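Local coordinates for protein AlkD2 (Streptococcus mutans, PDB 6M9M) that is of unknown function but binds inosine-5'-monophosphate and belongs to the HEAT-like repeat family of DNA glycosylases, at residues H18-E23 / L91-D96; E22-A27 / F62-K67; L28-S33 / R55-F60; L45-D50 / S80-W85. All coordinates share one frame; numbering follows the deposited sequence.

Contact 1 of 4, residues H18-E23 / L91-D96. With IMP (inosinic acid), chain B.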
# COMPACT_ATOMS: atom_id res chain seq x y z
N HIS A 18 -11.85 15.37 -1.82
CA HIS A 18 -12.02 14.14 -1.06
C HIS A 18 -12.18 12.96 -2.00
O HIS A 18 -12.64 13.11 -3.13
CB HIS A 18 -13.21 14.27 -0.09
CG HIS A 18 -13.05 15.40 0.88
ND1 HIS A 18 -12.33 15.28 2.04
CD2 HIS A 18 -13.49 16.69 0.83
CE1 HIS A 18 -12.33 16.44 2.68
NE2 HIS A 18 -13.03 17.31 1.97
N GLY A 19 -11.80 11.79 -1.53
CA GLY A 19 -12.02 10.57 -2.27
C GLY A 19 -10.92 10.27 -3.27
O GLY A 19 -9.98 11.03 -3.49
N PHE A 20 -11.07 9.12 -3.92
CA PHE A 20 -10.12 8.68 -4.94
C PHE A 20 -10.80 7.95 -6.09
O PHE A 20 -10.11 7.58 -7.04
CB PHE A 20 -9.06 7.75 -4.31
CG PHE A 20 -9.64 6.53 -3.65
CD1 PHE A 20 -9.93 5.39 -4.38
CD2 PHE A 20 -9.94 6.54 -2.29
CE1 PHE A 20 -10.49 4.29 -3.77
CE2 PHE A 20 -10.50 5.44 -1.68
CZ PHE A 20 -10.77 4.31 -2.42
N LYS A 21 -12.10 7.72 -6.05
CA LYS A 21 -12.71 6.86 -7.06
C LYS A 21 -12.71 7.48 -8.45
O LYS A 21 -12.62 6.75 -9.44
CB LYS A 21 -14.11 6.44 -6.62
CG LYS A 21 -14.08 5.39 -5.53
CD LYS A 21 -15.43 5.21 -4.86
CE LYS A 21 -15.33 4.22 -3.70
NZ LYS A 21 -14.30 4.63 -2.69
N GLU A 22 -12.79 8.81 -8.57
CA GLU A 22 -12.79 9.40 -9.90
C GLU A 22 -11.45 9.19 -10.60
O GLU A 22 -11.40 8.82 -11.78
CB GLU A 22 -13.11 10.89 -9.83
CG GLU A 22 -14.46 11.22 -9.25
CD GLU A 22 -14.79 12.69 -9.36
OE1 GLU A 22 -14.41 13.30 -10.38
OE2 GLU A 22 -15.42 13.23 -8.43
N GLU A 23 -10.35 9.40 -9.88
CA GLU A 23 -9.03 9.18 -10.46
C GLU A 23 -8.82 7.70 -10.78
O GLU A 23 -8.29 7.37 -11.85
CB GLU A 23 -7.96 9.68 -9.50
CG GLU A 23 -7.98 11.19 -9.27
CD GLU A 23 -8.72 11.62 -8.00
OE1 GLU A 23 -9.57 10.86 -7.51
OE2 GLU A 23 -8.44 12.74 -7.50
N LEU A 91 -0.54 4.91 -3.34
CA LEU A 91 0.60 3.98 -3.44
C LEU A 91 0.28 2.65 -2.76
O LEU A 91 0.62 1.58 -3.29
CB LEU A 91 1.87 4.60 -2.86
CG LEU A 91 3.11 3.71 -2.85
CD1 LEU A 91 3.51 3.26 -4.24
CD2 LEU A 91 4.27 4.42 -2.15
N ALA A 92 -0.33 2.68 -1.57
CA ALA A 92 -0.71 1.45 -0.89
C ALA A 92 -1.67 0.62 -1.75
O ALA A 92 -1.54 -0.61 -1.83
CB ALA A 92 -1.34 1.79 0.46
N LYS A 93 -2.65 1.28 -2.38
CA LYS A 93 -3.60 0.58 -3.24
C LYS A 93 -2.91 0.01 -4.47
O LYS A 93 -3.24 -1.10 -4.92
CB LYS A 93 -4.71 1.54 -3.68
CG LYS A 93 -5.57 2.01 -2.52
CD LYS A 93 -6.59 3.06 -2.91
CE LYS A 93 -7.21 3.71 -1.68
NZ LYS A 93 -8.00 2.73 -0.89
N ALA A 94 -1.97 0.76 -5.05
CA ALA A 94 -1.25 0.27 -6.22
C ALA A 94 -0.36 -0.91 -5.87
O ALA A 94 -0.20 -1.83 -6.69
CB ALA A 94 -0.42 1.40 -6.83
N PHE A 95 0.21 -0.93 -4.67
CA PHE A 95 0.98 -2.09 -4.25
C PHE A 95 0.07 -3.31 -4.09
O PHE A 95 0.41 -4.41 -4.51
CB PHE A 95 1.75 -1.80 -2.95
CG PHE A 95 2.61 -2.95 -2.55
CD1 PHE A 95 3.73 -3.26 -3.29
CD2 PHE A 95 2.24 -3.79 -1.51
CE1 PHE A 95 4.50 -4.36 -3.00
CE2 PHE A 95 3.02 -4.91 -1.22
CZ PHE A 95 4.14 -5.19 -1.96
N ASP A 96 -1.11 -3.12 -3.48
CA ASP A 96 -2.06 -4.23 -3.39
C ASP A 96 -2.44 -4.72 -4.78
O ASP A 96 -2.62 -5.93 -4.99
CB ASP A 96 -3.29 -3.78 -2.61
CG ASP A 96 -4.21 -4.91 -2.24
OD1 ASP A 96 -3.72 -5.97 -1.83
OD2 ASP A 96 -5.44 -4.70 -2.31
P IMP B . -11.48 11.67 2.62
O1P IMP B . -12.98 11.49 2.53
O2P IMP B . -11.15 13.08 3.07
O3P IMP B . -10.84 11.41 1.19
O5' IMP B . -10.95 10.63 3.69
C5' IMP B . -9.56 10.51 3.98
C4' IMP B . -9.36 10.37 5.46
O4' IMP B . -8.13 10.04 5.75
C3' IMP B . -9.62 11.82 6.19
O3' IMP B . -10.35 11.61 7.48
C2' IMP B . -8.49 12.30 6.42
O2' IMP B . -8.58 13.26 7.58
C1' IMP B . -7.63 11.03 6.81
N9 IMP B . -6.32 11.08 6.77
C8 IMP B . -5.37 10.12 6.71
N7 IMP B . -4.16 10.72 6.74
C5 IMP B . -4.35 12.06 6.84
C6 IMP B . -3.43 13.11 6.90
O6 IMP B . -2.01 12.78 6.86
N1 IMP B . -3.85 14.37 6.99
C2 IMP B . -5.20 14.63 7.01
N3 IMP B . -6.10 13.59 6.95
C4 IMP B . -5.69 12.30 6.86

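Contact 2 of 4, residues E22-A27 / F62-K67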
# COMPACT_ATOMS: atom_id res chain seq x y z
N GLU A 22 -12.79 8.81 -8.57
CA GLU A 22 -12.79 9.40 -9.90
C GLU A 22 -11.45 9.19 -10.60
O GLU A 22 -11.40 8.82 -11.78
CB GLU A 22 -13.11 10.89 -9.83
CG GLU A 22 -14.46 11.22 -9.25
CD GLU A 22 -14.79 12.69 -9.36
OE1 GLU A 22 -14.41 13.30 -10.38
OE2 GLU A 22 -15.42 13.23 -8.43
N GLU A 23 -10.35 9.40 -9.88
CA GLU A 23 -9.03 9.18 -10.46
C GLU A 23 -8.82 7.70 -10.78
O GLU A 23 -8.29 7.37 -11.85
CB GLU A 23 -7.96 9.68 -9.50
CG GLU A 23 -7.98 11.19 -9.27
CD GLU A 23 -8.72 11.62 -8.00
OE1 GLU A 23 -9.57 10.86 -7.51
OE2 GLU A 23 -8.44 12.74 -7.50
N GLU A 24 -9.24 6.82 -9.88
CA GLU A 24 -9.12 5.39 -10.10
C GLU A 24 -9.86 4.95 -11.35
O GLU A 24 -9.33 4.21 -12.18
CB GLU A 24 -9.66 4.65 -8.88
CG GLU A 24 -9.47 3.15 -8.95
CD GLU A 24 -10.09 2.42 -7.78
OE1 GLU A 24 -11.08 2.95 -7.21
OE2 GLU A 24 -9.60 1.32 -7.45
N GLN A 25 -11.12 5.38 -11.50
CA GLN A 25 -11.90 4.92 -12.65
C GLN A 25 -11.32 5.44 -13.96
O GLN A 25 -11.29 4.72 -14.95
CB GLN A 25 -13.37 5.32 -12.49
CG GLN A 25 -14.25 4.77 -13.61
CD GLN A 25 -14.13 3.26 -13.78
OE1 GLN A 25 -14.43 2.49 -12.87
NE2 GLN A 25 -13.66 2.84 -14.96
N ARG A 26 -10.84 6.69 -13.98
CA ARG A 26 -10.21 7.19 -15.20
C ARG A 26 -8.96 6.40 -15.54
O ARG A 26 -8.74 6.04 -16.70
CB ARG A 26 -9.88 8.67 -15.03
CG ARG A 26 -9.56 9.39 -16.32
CD ARG A 26 -10.83 9.72 -17.15
NE ARG A 26 -10.50 10.70 -18.17
CZ ARG A 26 -10.58 12.01 -18.02
NH1 ARG A 26 -11.03 12.53 -16.88
NH2 ARG A 26 -10.24 12.81 -19.02
N ALA A 27 -8.12 6.10 -14.54
CA ALA A 27 -6.93 5.30 -14.78
C ALA A 27 -7.30 3.91 -15.31
O ALA A 27 -6.67 3.41 -16.25
CB ALA A 27 -6.11 5.19 -13.50
N PHE A 62 0.37 3.12 -12.48
CA PHE A 62 1.54 2.33 -12.13
C PHE A 62 1.11 0.98 -11.56
O PHE A 62 1.67 -0.06 -11.90
CB PHE A 62 2.43 3.04 -11.10
CG PHE A 62 3.17 4.27 -11.62
CD1 PHE A 62 3.66 4.36 -12.93
CD2 PHE A 62 3.42 5.33 -10.75
CE1 PHE A 62 4.37 5.50 -13.34
CE2 PHE A 62 4.10 6.45 -11.17
CZ PHE A 62 4.57 6.55 -12.46
N GLY A 63 0.11 0.98 -10.65
CA GLY A 63 -0.39 -0.28 -10.13
C GLY A 63 -0.84 -1.24 -11.22
O GLY A 63 -0.51 -2.43 -11.20
N TYR A 64 -1.61 -0.73 -12.19
CA TYR A 64 -2.07 -1.60 -13.27
C TYR A 64 -0.92 -2.10 -14.14
O TYR A 64 -1.02 -3.18 -14.74
CB TYR A 64 -3.12 -0.88 -14.13
CG TYR A 64 -4.31 -0.36 -13.35
CD1 TYR A 64 -4.90 -1.11 -12.35
CD2 TYR A 64 -4.79 0.91 -13.59
CE1 TYR A 64 -5.96 -0.59 -11.61
CE2 TYR A 64 -5.85 1.42 -12.88
CZ TYR A 64 -6.43 0.68 -11.89
OH TYR A 64 -7.47 1.25 -11.19
N LEU A 65 0.15 -1.32 -14.24
CA LEU A 65 1.30 -1.59 -15.09
C LEU A 65 2.43 -2.33 -14.38
O LEU A 65 3.48 -2.59 -14.99
CB LEU A 65 1.87 -0.26 -15.58
CG LEU A 65 1.03 0.57 -16.55
CD1 LEU A 65 1.60 1.98 -16.55
CD2 LEU A 65 1.03 -0.04 -17.94
N SER A 66 2.23 -2.69 -13.11
CA SER A 66 3.32 -3.08 -12.23
C SER A 66 3.90 -4.46 -12.51
O SER A 66 4.89 -4.81 -11.84
CB SER A 66 2.87 -2.97 -10.78
OG SER A 66 1.74 -3.77 -10.52
N LYS A 67 3.39 -5.22 -13.47
CA LYS A 67 4.12 -6.40 -13.94
C LYS A 67 5.49 -6.02 -14.50
O LYS A 67 6.44 -6.81 -14.45
CB LYS A 67 3.30 -7.15 -14.99
CG LYS A 67 3.92 -8.40 -15.57
CD LYS A 67 3.00 -8.96 -16.64
CE LYS A 67 3.58 -10.17 -17.33
NZ LYS A 67 2.67 -10.68 -18.40
O HOH W 1 -8.20 0.10 -9.05

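Contact 3 of 4, residues L28-S33 / R55-F60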
# COMPACT_ATOMS: atom_id res chain seq x y z
N LEU A 28 -8.30 3.26 -14.71
CA LEU A 28 -8.69 1.93 -15.17
C LEU A 28 -9.13 1.97 -16.63
O LEU A 28 -8.73 1.12 -17.43
CB LEU A 28 -9.78 1.36 -14.28
CG LEU A 28 -10.15 -0.10 -14.59
CD1 LEU A 28 -8.94 -1.03 -14.61
CD2 LEU A 28 -11.15 -0.56 -13.54
N THR A 29 -9.98 2.94 -16.99
CA THR A 29 -10.43 3.08 -18.37
C THR A 29 -9.26 3.27 -19.32
O THR A 29 -9.18 2.62 -20.37
CB THR A 29 -11.38 4.27 -18.47
OG1 THR A 29 -12.55 4.01 -17.69
CG2 THR A 29 -11.79 4.52 -19.92
N ASP A 30 -8.34 4.16 -18.97
CA ASP A 30 -7.23 4.46 -19.87
C ASP A 30 -6.27 3.27 -19.99
O ASP A 30 -5.76 2.99 -21.07
CB ASP A 30 -6.51 5.72 -19.40
CG ASP A 30 -7.36 6.98 -19.55
OD1 ASP A 30 -8.36 6.96 -20.31
OD2 ASP A 30 -7.01 8.00 -18.92
N TYR A 31 -6.04 2.56 -18.89
CA TYR A 31 -5.23 1.35 -18.93
C TYR A 31 -5.82 0.30 -19.86
O TYR A 31 -5.10 -0.36 -20.61
CB TYR A 31 -5.07 0.81 -17.51
CG TYR A 31 -4.37 -0.52 -17.47
CD1 TYR A 31 -3.00 -0.60 -17.65
CD2 TYR A 31 -5.07 -1.70 -17.26
CE1 TYR A 31 -2.35 -1.81 -17.63
CE2 TYR A 31 -4.42 -2.92 -17.24
CZ TYR A 31 -3.05 -2.97 -17.41
OH TYR A 31 -2.40 -4.19 -17.40
N LYS A 32 -7.14 0.13 -19.84
CA LYS A 32 -7.76 -0.94 -20.60
C LYS A 32 -7.83 -0.65 -22.09
O LYS A 32 -7.92 -1.59 -22.89
CB LYS A 32 -9.16 -1.23 -20.06
CG LYS A 32 -9.15 -1.87 -18.68
CD LYS A 32 -10.55 -2.01 -18.10
CE LYS A 32 -11.25 -3.25 -18.62
NZ LYS A 32 -12.59 -3.42 -17.99
N SER A 33 -7.79 0.62 -22.48
CA SER A 33 -8.10 1.00 -23.85
C SER A 33 -6.87 1.38 -24.67
O SER A 33 -7.01 1.83 -25.81
CB SER A 33 -9.10 2.16 -23.86
OG SER A 33 -8.51 3.33 -23.31
N ARG A 55 -1.30 13.09 -9.98
CA ARG A 55 -0.35 12.09 -9.52
C ARG A 55 -1.05 10.87 -8.95
O ARG A 55 -0.57 9.75 -9.13
CB ARG A 55 0.63 12.69 -8.50
CG ARG A 55 1.43 13.86 -9.04
CD ARG A 55 2.72 14.06 -8.31
NE ARG A 55 2.58 14.27 -6.87
CZ ARG A 55 2.28 15.43 -6.31
NH1 ARG A 55 2.05 16.50 -7.06
NH2 ARG A 55 2.21 15.54 -4.99
N MET A 56 -2.19 11.05 -8.27
CA MET A 56 -2.99 9.91 -7.83
C MET A 56 -3.39 9.03 -9.01
O MET A 56 -3.21 7.81 -8.97
CB MET A 56 -4.23 10.39 -7.08
CG MET A 56 -3.97 11.00 -5.70
SD MET A 56 -5.41 11.81 -4.97
CE MET A 56 -6.61 10.49 -5.02
N TYR A 57 -3.94 9.64 -10.05
CA TYR A 57 -4.26 8.94 -11.30
C TYR A 57 -3.05 8.16 -11.81
O TYR A 57 -3.15 6.99 -12.18
CB TYR A 57 -4.76 9.98 -12.31
CG TYR A 57 -4.75 9.54 -13.75
CD1 TYR A 57 -3.63 9.74 -14.53
CD2 TYR A 57 -5.86 8.94 -14.33
CE1 TYR A 57 -3.61 9.36 -15.85
CE2 TYR A 57 -5.85 8.55 -15.66
CZ TYR A 57 -4.70 8.75 -16.41
OH TYR A 57 -4.63 8.39 -17.74
N ALA A 58 -1.88 8.81 -11.84
CA ALA A 58 -0.68 8.18 -12.35
C ALA A 58 -0.28 6.96 -11.53
O ALA A 58 0.19 5.96 -12.08
CB ALA A 58 0.47 9.18 -12.36
N VAL A 59 -0.43 7.05 -10.20
CA VAL A 59 -0.06 5.93 -9.34
C VAL A 59 -1.03 4.77 -9.50
O VAL A 59 -0.62 3.61 -9.46
CB VAL A 59 0.12 6.40 -7.89
CG1 VAL A 59 0.46 5.24 -6.98
CG2 VAL A 59 1.23 7.46 -7.82
N PHE A 60 -2.32 5.05 -9.72
CA PHE A 60 -3.22 3.96 -10.10
C PHE A 60 -2.73 3.28 -11.38
O PHE A 60 -2.74 2.05 -11.49
CB PHE A 60 -4.68 4.43 -10.24
CG PHE A 60 -5.41 4.63 -8.93
CD1 PHE A 60 -5.62 3.56 -8.08
CD2 PHE A 60 -5.90 5.87 -8.57
CE1 PHE A 60 -6.30 3.74 -6.87
CE2 PHE A 60 -6.58 6.05 -7.38
CZ PHE A 60 -6.79 4.98 -6.53

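Contact 4 of 4, residues L45-D50 / S80-W85. With IMP (inosinic acid), chain B.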
# COMPACT_ATOMS: atom_id res chain seq x y z
N LEU A 45 4.56 10.81 -17.30
CA LEU A 45 4.30 12.23 -17.52
C LEU A 45 3.29 12.76 -16.53
O LEU A 45 3.47 13.85 -15.96
CB LEU A 45 3.84 12.48 -18.96
CG LEU A 45 3.76 13.96 -19.34
CD1 LEU A 45 5.12 14.64 -19.31
CD2 LEU A 45 3.11 14.07 -20.73
N ALA A 46 2.22 12.01 -16.27
CA ALA A 46 1.22 12.45 -15.32
C ALA A 46 1.79 12.55 -13.90
O ALA A 46 1.40 13.43 -13.13
CB ALA A 46 0.01 11.52 -15.35
N TYR A 47 2.71 11.65 -13.54
CA TYR A 47 3.28 11.66 -12.20
C TYR A 47 4.13 12.90 -11.95
O TYR A 47 4.33 13.28 -10.80
CB TYR A 47 4.04 10.34 -11.88
CG TYR A 47 4.43 10.33 -10.42
CD1 TYR A 47 3.46 10.19 -9.43
CD2 TYR A 47 5.74 10.55 -10.02
CE1 TYR A 47 3.78 10.26 -8.10
CE2 TYR A 47 6.07 10.60 -8.67
CZ TYR A 47 5.08 10.49 -7.72
OH TYR A 47 5.41 10.57 -6.39
N GLN A 48 4.58 13.58 -13.00
CA GLN A 48 5.29 14.83 -12.81
C GLN A 48 4.38 16.03 -12.58
O GLN A 48 4.89 17.12 -12.28
CB GLN A 48 6.18 15.10 -14.01
CG GLN A 48 7.41 14.23 -14.00
CD GLN A 48 8.10 14.22 -12.63
OE1 GLN A 48 8.50 15.28 -12.13
NE2 GLN A 48 8.20 13.03 -12.01
N SER A 49 3.07 15.86 -12.67
CA SER A 49 2.17 16.98 -12.48
C SER A 49 2.31 17.58 -11.08
O SER A 49 2.50 16.86 -10.10
CB SER A 49 0.74 16.49 -12.67
OG SER A 49 -0.19 17.53 -12.44
N ASP A 50 2.19 18.90 -11.00
CA ASP A 50 2.07 19.58 -9.71
C ASP A 50 0.65 19.55 -9.17
O ASP A 50 0.39 20.14 -8.12
CB ASP A 50 2.64 21.00 -9.77
CG ASP A 50 1.91 21.90 -10.74
OD1 ASP A 50 0.86 21.49 -11.28
OD2 ASP A 50 2.40 23.03 -10.95
N SER A 80 7.21 6.62 -3.33
CA SER A 80 7.31 6.64 -1.88
C SER A 80 7.87 7.93 -1.32
O SER A 80 7.70 8.17 -0.12
CB SER A 80 8.15 5.46 -1.43
OG SER A 80 9.42 5.53 -2.05
N LYS A 81 8.50 8.78 -2.15
CA LYS A 81 8.98 10.10 -1.72
C LYS A 81 7.90 11.18 -1.77
O LYS A 81 8.16 12.31 -1.35
CB LYS A 81 10.17 10.54 -2.57
CG LYS A 81 11.38 9.64 -2.48
CD LYS A 81 12.40 10.01 -3.58
CE LYS A 81 13.65 9.19 -3.48
NZ LYS A 81 14.54 9.43 -4.63
N ASP A 82 6.71 10.88 -2.27
CA ASP A 82 5.72 11.93 -2.49
C ASP A 82 5.34 12.59 -1.17
O ASP A 82 5.09 11.91 -0.17
CB ASP A 82 4.48 11.31 -3.15
CG ASP A 82 3.69 12.33 -3.94
OD1 ASP A 82 3.07 13.21 -3.30
OD2 ASP A 82 3.70 12.25 -5.18
N ASN A 83 5.31 13.92 -1.17
CA ASN A 83 4.98 14.67 0.04
C ASN A 83 3.48 14.83 0.27
O ASN A 83 3.09 15.47 1.25
CB ASN A 83 5.69 16.03 0.07
CG ASN A 83 5.17 17.01 -0.95
OD1 ASN A 83 4.10 16.82 -1.51
ND2 ASN A 83 5.92 18.09 -1.16
N ASN A 84 2.64 14.22 -0.54
CA ASN A 84 1.20 14.33 -0.40
C ASN A 84 0.63 13.03 0.15
O ASN A 84 0.80 11.97 -0.45
CB ASN A 84 0.57 14.70 -1.74
CG ASN A 84 -0.92 14.83 -1.64
OD1 ASN A 84 -1.64 13.83 -1.62
ND2 ASN A 84 -1.40 16.07 -1.58
N TRP A 85 -0.09 13.12 1.27
CA TRP A 85 -0.56 11.92 1.94
C TRP A 85 -1.62 11.19 1.14
O TRP A 85 -1.77 9.97 1.29
CB TRP A 85 -1.02 12.24 3.37
CG TRP A 85 -2.28 13.03 3.49
CD1 TRP A 85 -2.39 14.38 3.68
CD2 TRP A 85 -3.63 12.53 3.46
NE1 TRP A 85 -3.71 14.74 3.76
CE2 TRP A 85 -4.49 13.63 3.63
CE3 TRP A 85 -4.18 11.25 3.31
CZ2 TRP A 85 -5.88 13.49 3.65
CZ3 TRP A 85 -5.56 11.12 3.33
CH2 TRP A 85 -6.39 12.23 3.49
P IMP B . -11.48 11.67 2.62
O1P IMP B . -12.98 11.49 2.53
O2P IMP B . -11.15 13.08 3.07
O3P IMP B . -10.84 11.41 1.19
O5' IMP B . -10.95 10.63 3.69
C5' IMP B . -9.56 10.51 3.98
C4' IMP B . -9.36 10.37 5.46
O4' IMP B . -8.13 10.04 5.75
C3' IMP B . -9.62 11.82 6.19
O3' IMP B . -10.35 11.61 7.48
C2' IMP B . -8.49 12.30 6.42
O2' IMP B . -8.58 13.26 7.58
C1' IMP B . -7.63 11.03 6.81
N9 IMP B . -6.32 11.08 6.77
C8 IMP B . -5.37 10.12 6.71
N7 IMP B . -4.16 10.72 6.74
C5 IMP B . -4.35 12.06 6.84
C6 IMP B . -3.43 13.11 6.90
O6 IMP B . -2.01 12.78 6.86
N1 IMP B . -3.85 14.37 6.99
C2 IMP B . -5.20 14.63 7.01
N3 IMP B . -6.10 13.59 6.95
C4 IMP B . -5.69 12.30 6.86

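Contact 1 of 4, residues H18-E23 / L91-D96
Lys93 meets Phe20 with the end of its chain, and these two residues make the whole direct contact. Lys93 CE lies over the middle of one ring face, 3.7 Å from the centroid of the Phe20 ring. This is a CH-pi contact, only 13° off the ring normal. The ammonium group sits further out, so the cation-pi interaction is off-centre. Lys93 NZ is 4.1 Å from that centroid and comes closest to Phe20 CZ, at 3.5 Å. The lysine chain is extended as far as CE and then bends at chi4 (-65°), which tips NZ toward the CZ end of the ring. The two side chains cross at about a right angle. Phe20 occupies the N-cap position of helix 21-32, and its side chain also touches Met56 and Phe60 of helix 52-65. Just before it, the loop grips the phosphate of inosinic acid. Gly19 N donates to IMP O3P at 2.9 Å. In one of two modelled conformers, His18 ND1 donates to IMP O2P at 2.7 Å, nearly straight at 173°. The phenylalanine-lysine pair thus joins helix 85-102 to the loop that forms part of the nucleotide phosphate site.

Contact 2 of 4, residues E22-A27 / F62-K67
A single water links Glu24 to Tyr64. It donates to Glu24 OE2 at 2.5 Å and also bonds Tyr64 OH, again at 2.5 Å. Both lengths are short for water, so its modelled position is somewhat doubtful. The contact joins helix 21-32 to helix 52-65 in this all-helical, HEAT-like repeat protein. The water lies at the edge of the Tyr64 ring, in its plane. The Glu24 carboxylate is turned almost into that same plane, 6° away, although the two side chains cross at about a right angle. Glu24 is extended beyond CG, with chi1 at -175°, and this carries the carboxylate past the phenol to the water. On the way its methylene brushes the hydroxyl: Glu24 CG is 3.6 Å from Tyr64 OH.

Tyr64 carries most of the apolar contact too. Its CE2 touches Ala27 CB at 3.8 Å. The backbone carbon Ala27 C is equally near that ring atom and comes in obliquely. The tyrosine is buried and its CB points toward helix 21-32, so the ring spans the gap between the helices. The Tyr31 ring meets it as well. Phe60 touches both Glu24 and Ala27 and extends the same interface. The backbone O of Tyr64 accepts a hydrogen bond from Lys101. Where helix 52-65 gives way to loop, Ser66 turns its hydroxyl back along the chain: OG donates to Gly63 O at 2.7 Å, tilted 26° from the carbonyl plane.

Contact 3 of 4, residues L28-S33 / R55-F60
The Tyr57 ring and the Asp30 carboxylate meet at the ring's edge, with their planes 74° apart. Asp30 OD2 lies near the ring plane, 3.5 Å from both Tyr57 CE2 and Tyr57 CZ. The Tyr57 side chain also touches Tyr5, Leu9 and Phe13 of helix 2-13, Leu42 of helix 36-47 and Ala27. The polar link is a hydrogen bond of 2.7 Å from Tyr57 OH to Asp30 OD2. It uses the anti lone pair of OD2, the one turned away from OD1. The CB bond of Tyr57 does not itself aim at helix 21-32. With CG opposite the backbone N (chi1 163°), the hydroxyl end comes nearer and meets Asp30. The two side chains cross at about a right angle. In this HEAT-like repeat protein the bond ties the last turns of helix 21-32 to helix 52-65. Tyr57 is buried, and its hydroxyl is satisfied by this carboxylate. Asp30 has a second and stronger partner, because Tyr5 OH is also hydrogen-bonded to OD2. One carboxylate oxygen therefore joins two tyrosines, one from helix 52-65 and one from helix 2-13. Nearby the backbone still follows the helix, with Lys32 N bonded to Leu28 O at 3.1 Å, while Asp30 O accepts from the side chain of Asn34.

Contact 4 of 4, residues L45-D50 / S80-W85
Tyr47 and Asp82 both swing CG to the far side from the backbone N, with chi1 at -172° and -155°, and their ends come together. Tyr47 OH lies 2.7 Å from Asp82 OD2. The side chains slide past each other in opposite directions, with ring and carboxylate planes 62° apart. The aspartate methylene takes part too, Asp82 CB being 3.5 Å from Tyr47 OH. Both residues are buried.

The main polar partner of Asp82 lies elsewhere: OD2 forms a salt bridge with Arg55 NE. The negative charge is thus probably stabilised by the guanidinium group. The same arginine reaches the other segment, where its NH1 bonds to Ser49 O. The second carboxylate oxygen bonds within the loop. Asn84 N donates to Asp82 OD1 at 3.0 Å, through the anti lone pair, and closes an Asx turn. Asn84 is then the N-cap of helix 85-102, with its OD1 accepting from Val87 N.

Trp85 begins that helix. Its indole presents one face to the base of inosinic acid, nearly parallel to it. IMP C5 lies 3.4 Å above the plane of the Trp85 indole, over its centre. Trp85 NE1 is 3.3 Å from IMP N1, and Trp85 CZ2 is just as close to IMP N3. The sugar carbon IMP C5' lies at the indole edge. The Asx turn and the helix cap together lead into the base-binding side of the nucleotide pocket.

How the contacts relate
Contacts 2 and 3 are one interface between helices 21-32 and 52-65, with centres about 3 Å apart. Ala27 N touches Tyr57 CE2 at 3.5 Å, and Glu24 CA touches Phe60 CD2 at 3.6 Å. Helix 85-102 packs on the same helix 52-65: Ala94 CB of contact 1 is 3.4 Å from Val59 O of contact 3. Arg55 of contact 3 connects to contact 4, its NE lying 2.9 Å from Asp82 OD2. Contacts 1 and 4, about 13 Å apart between centres, both reach inosinic acid. Contact 1 holds the phosphate end and contact 4 meets the base, and Arg86 also binds the ligand. Contact 2 is further off, with the Glu24 side chain about 12 Å from the nucleotide.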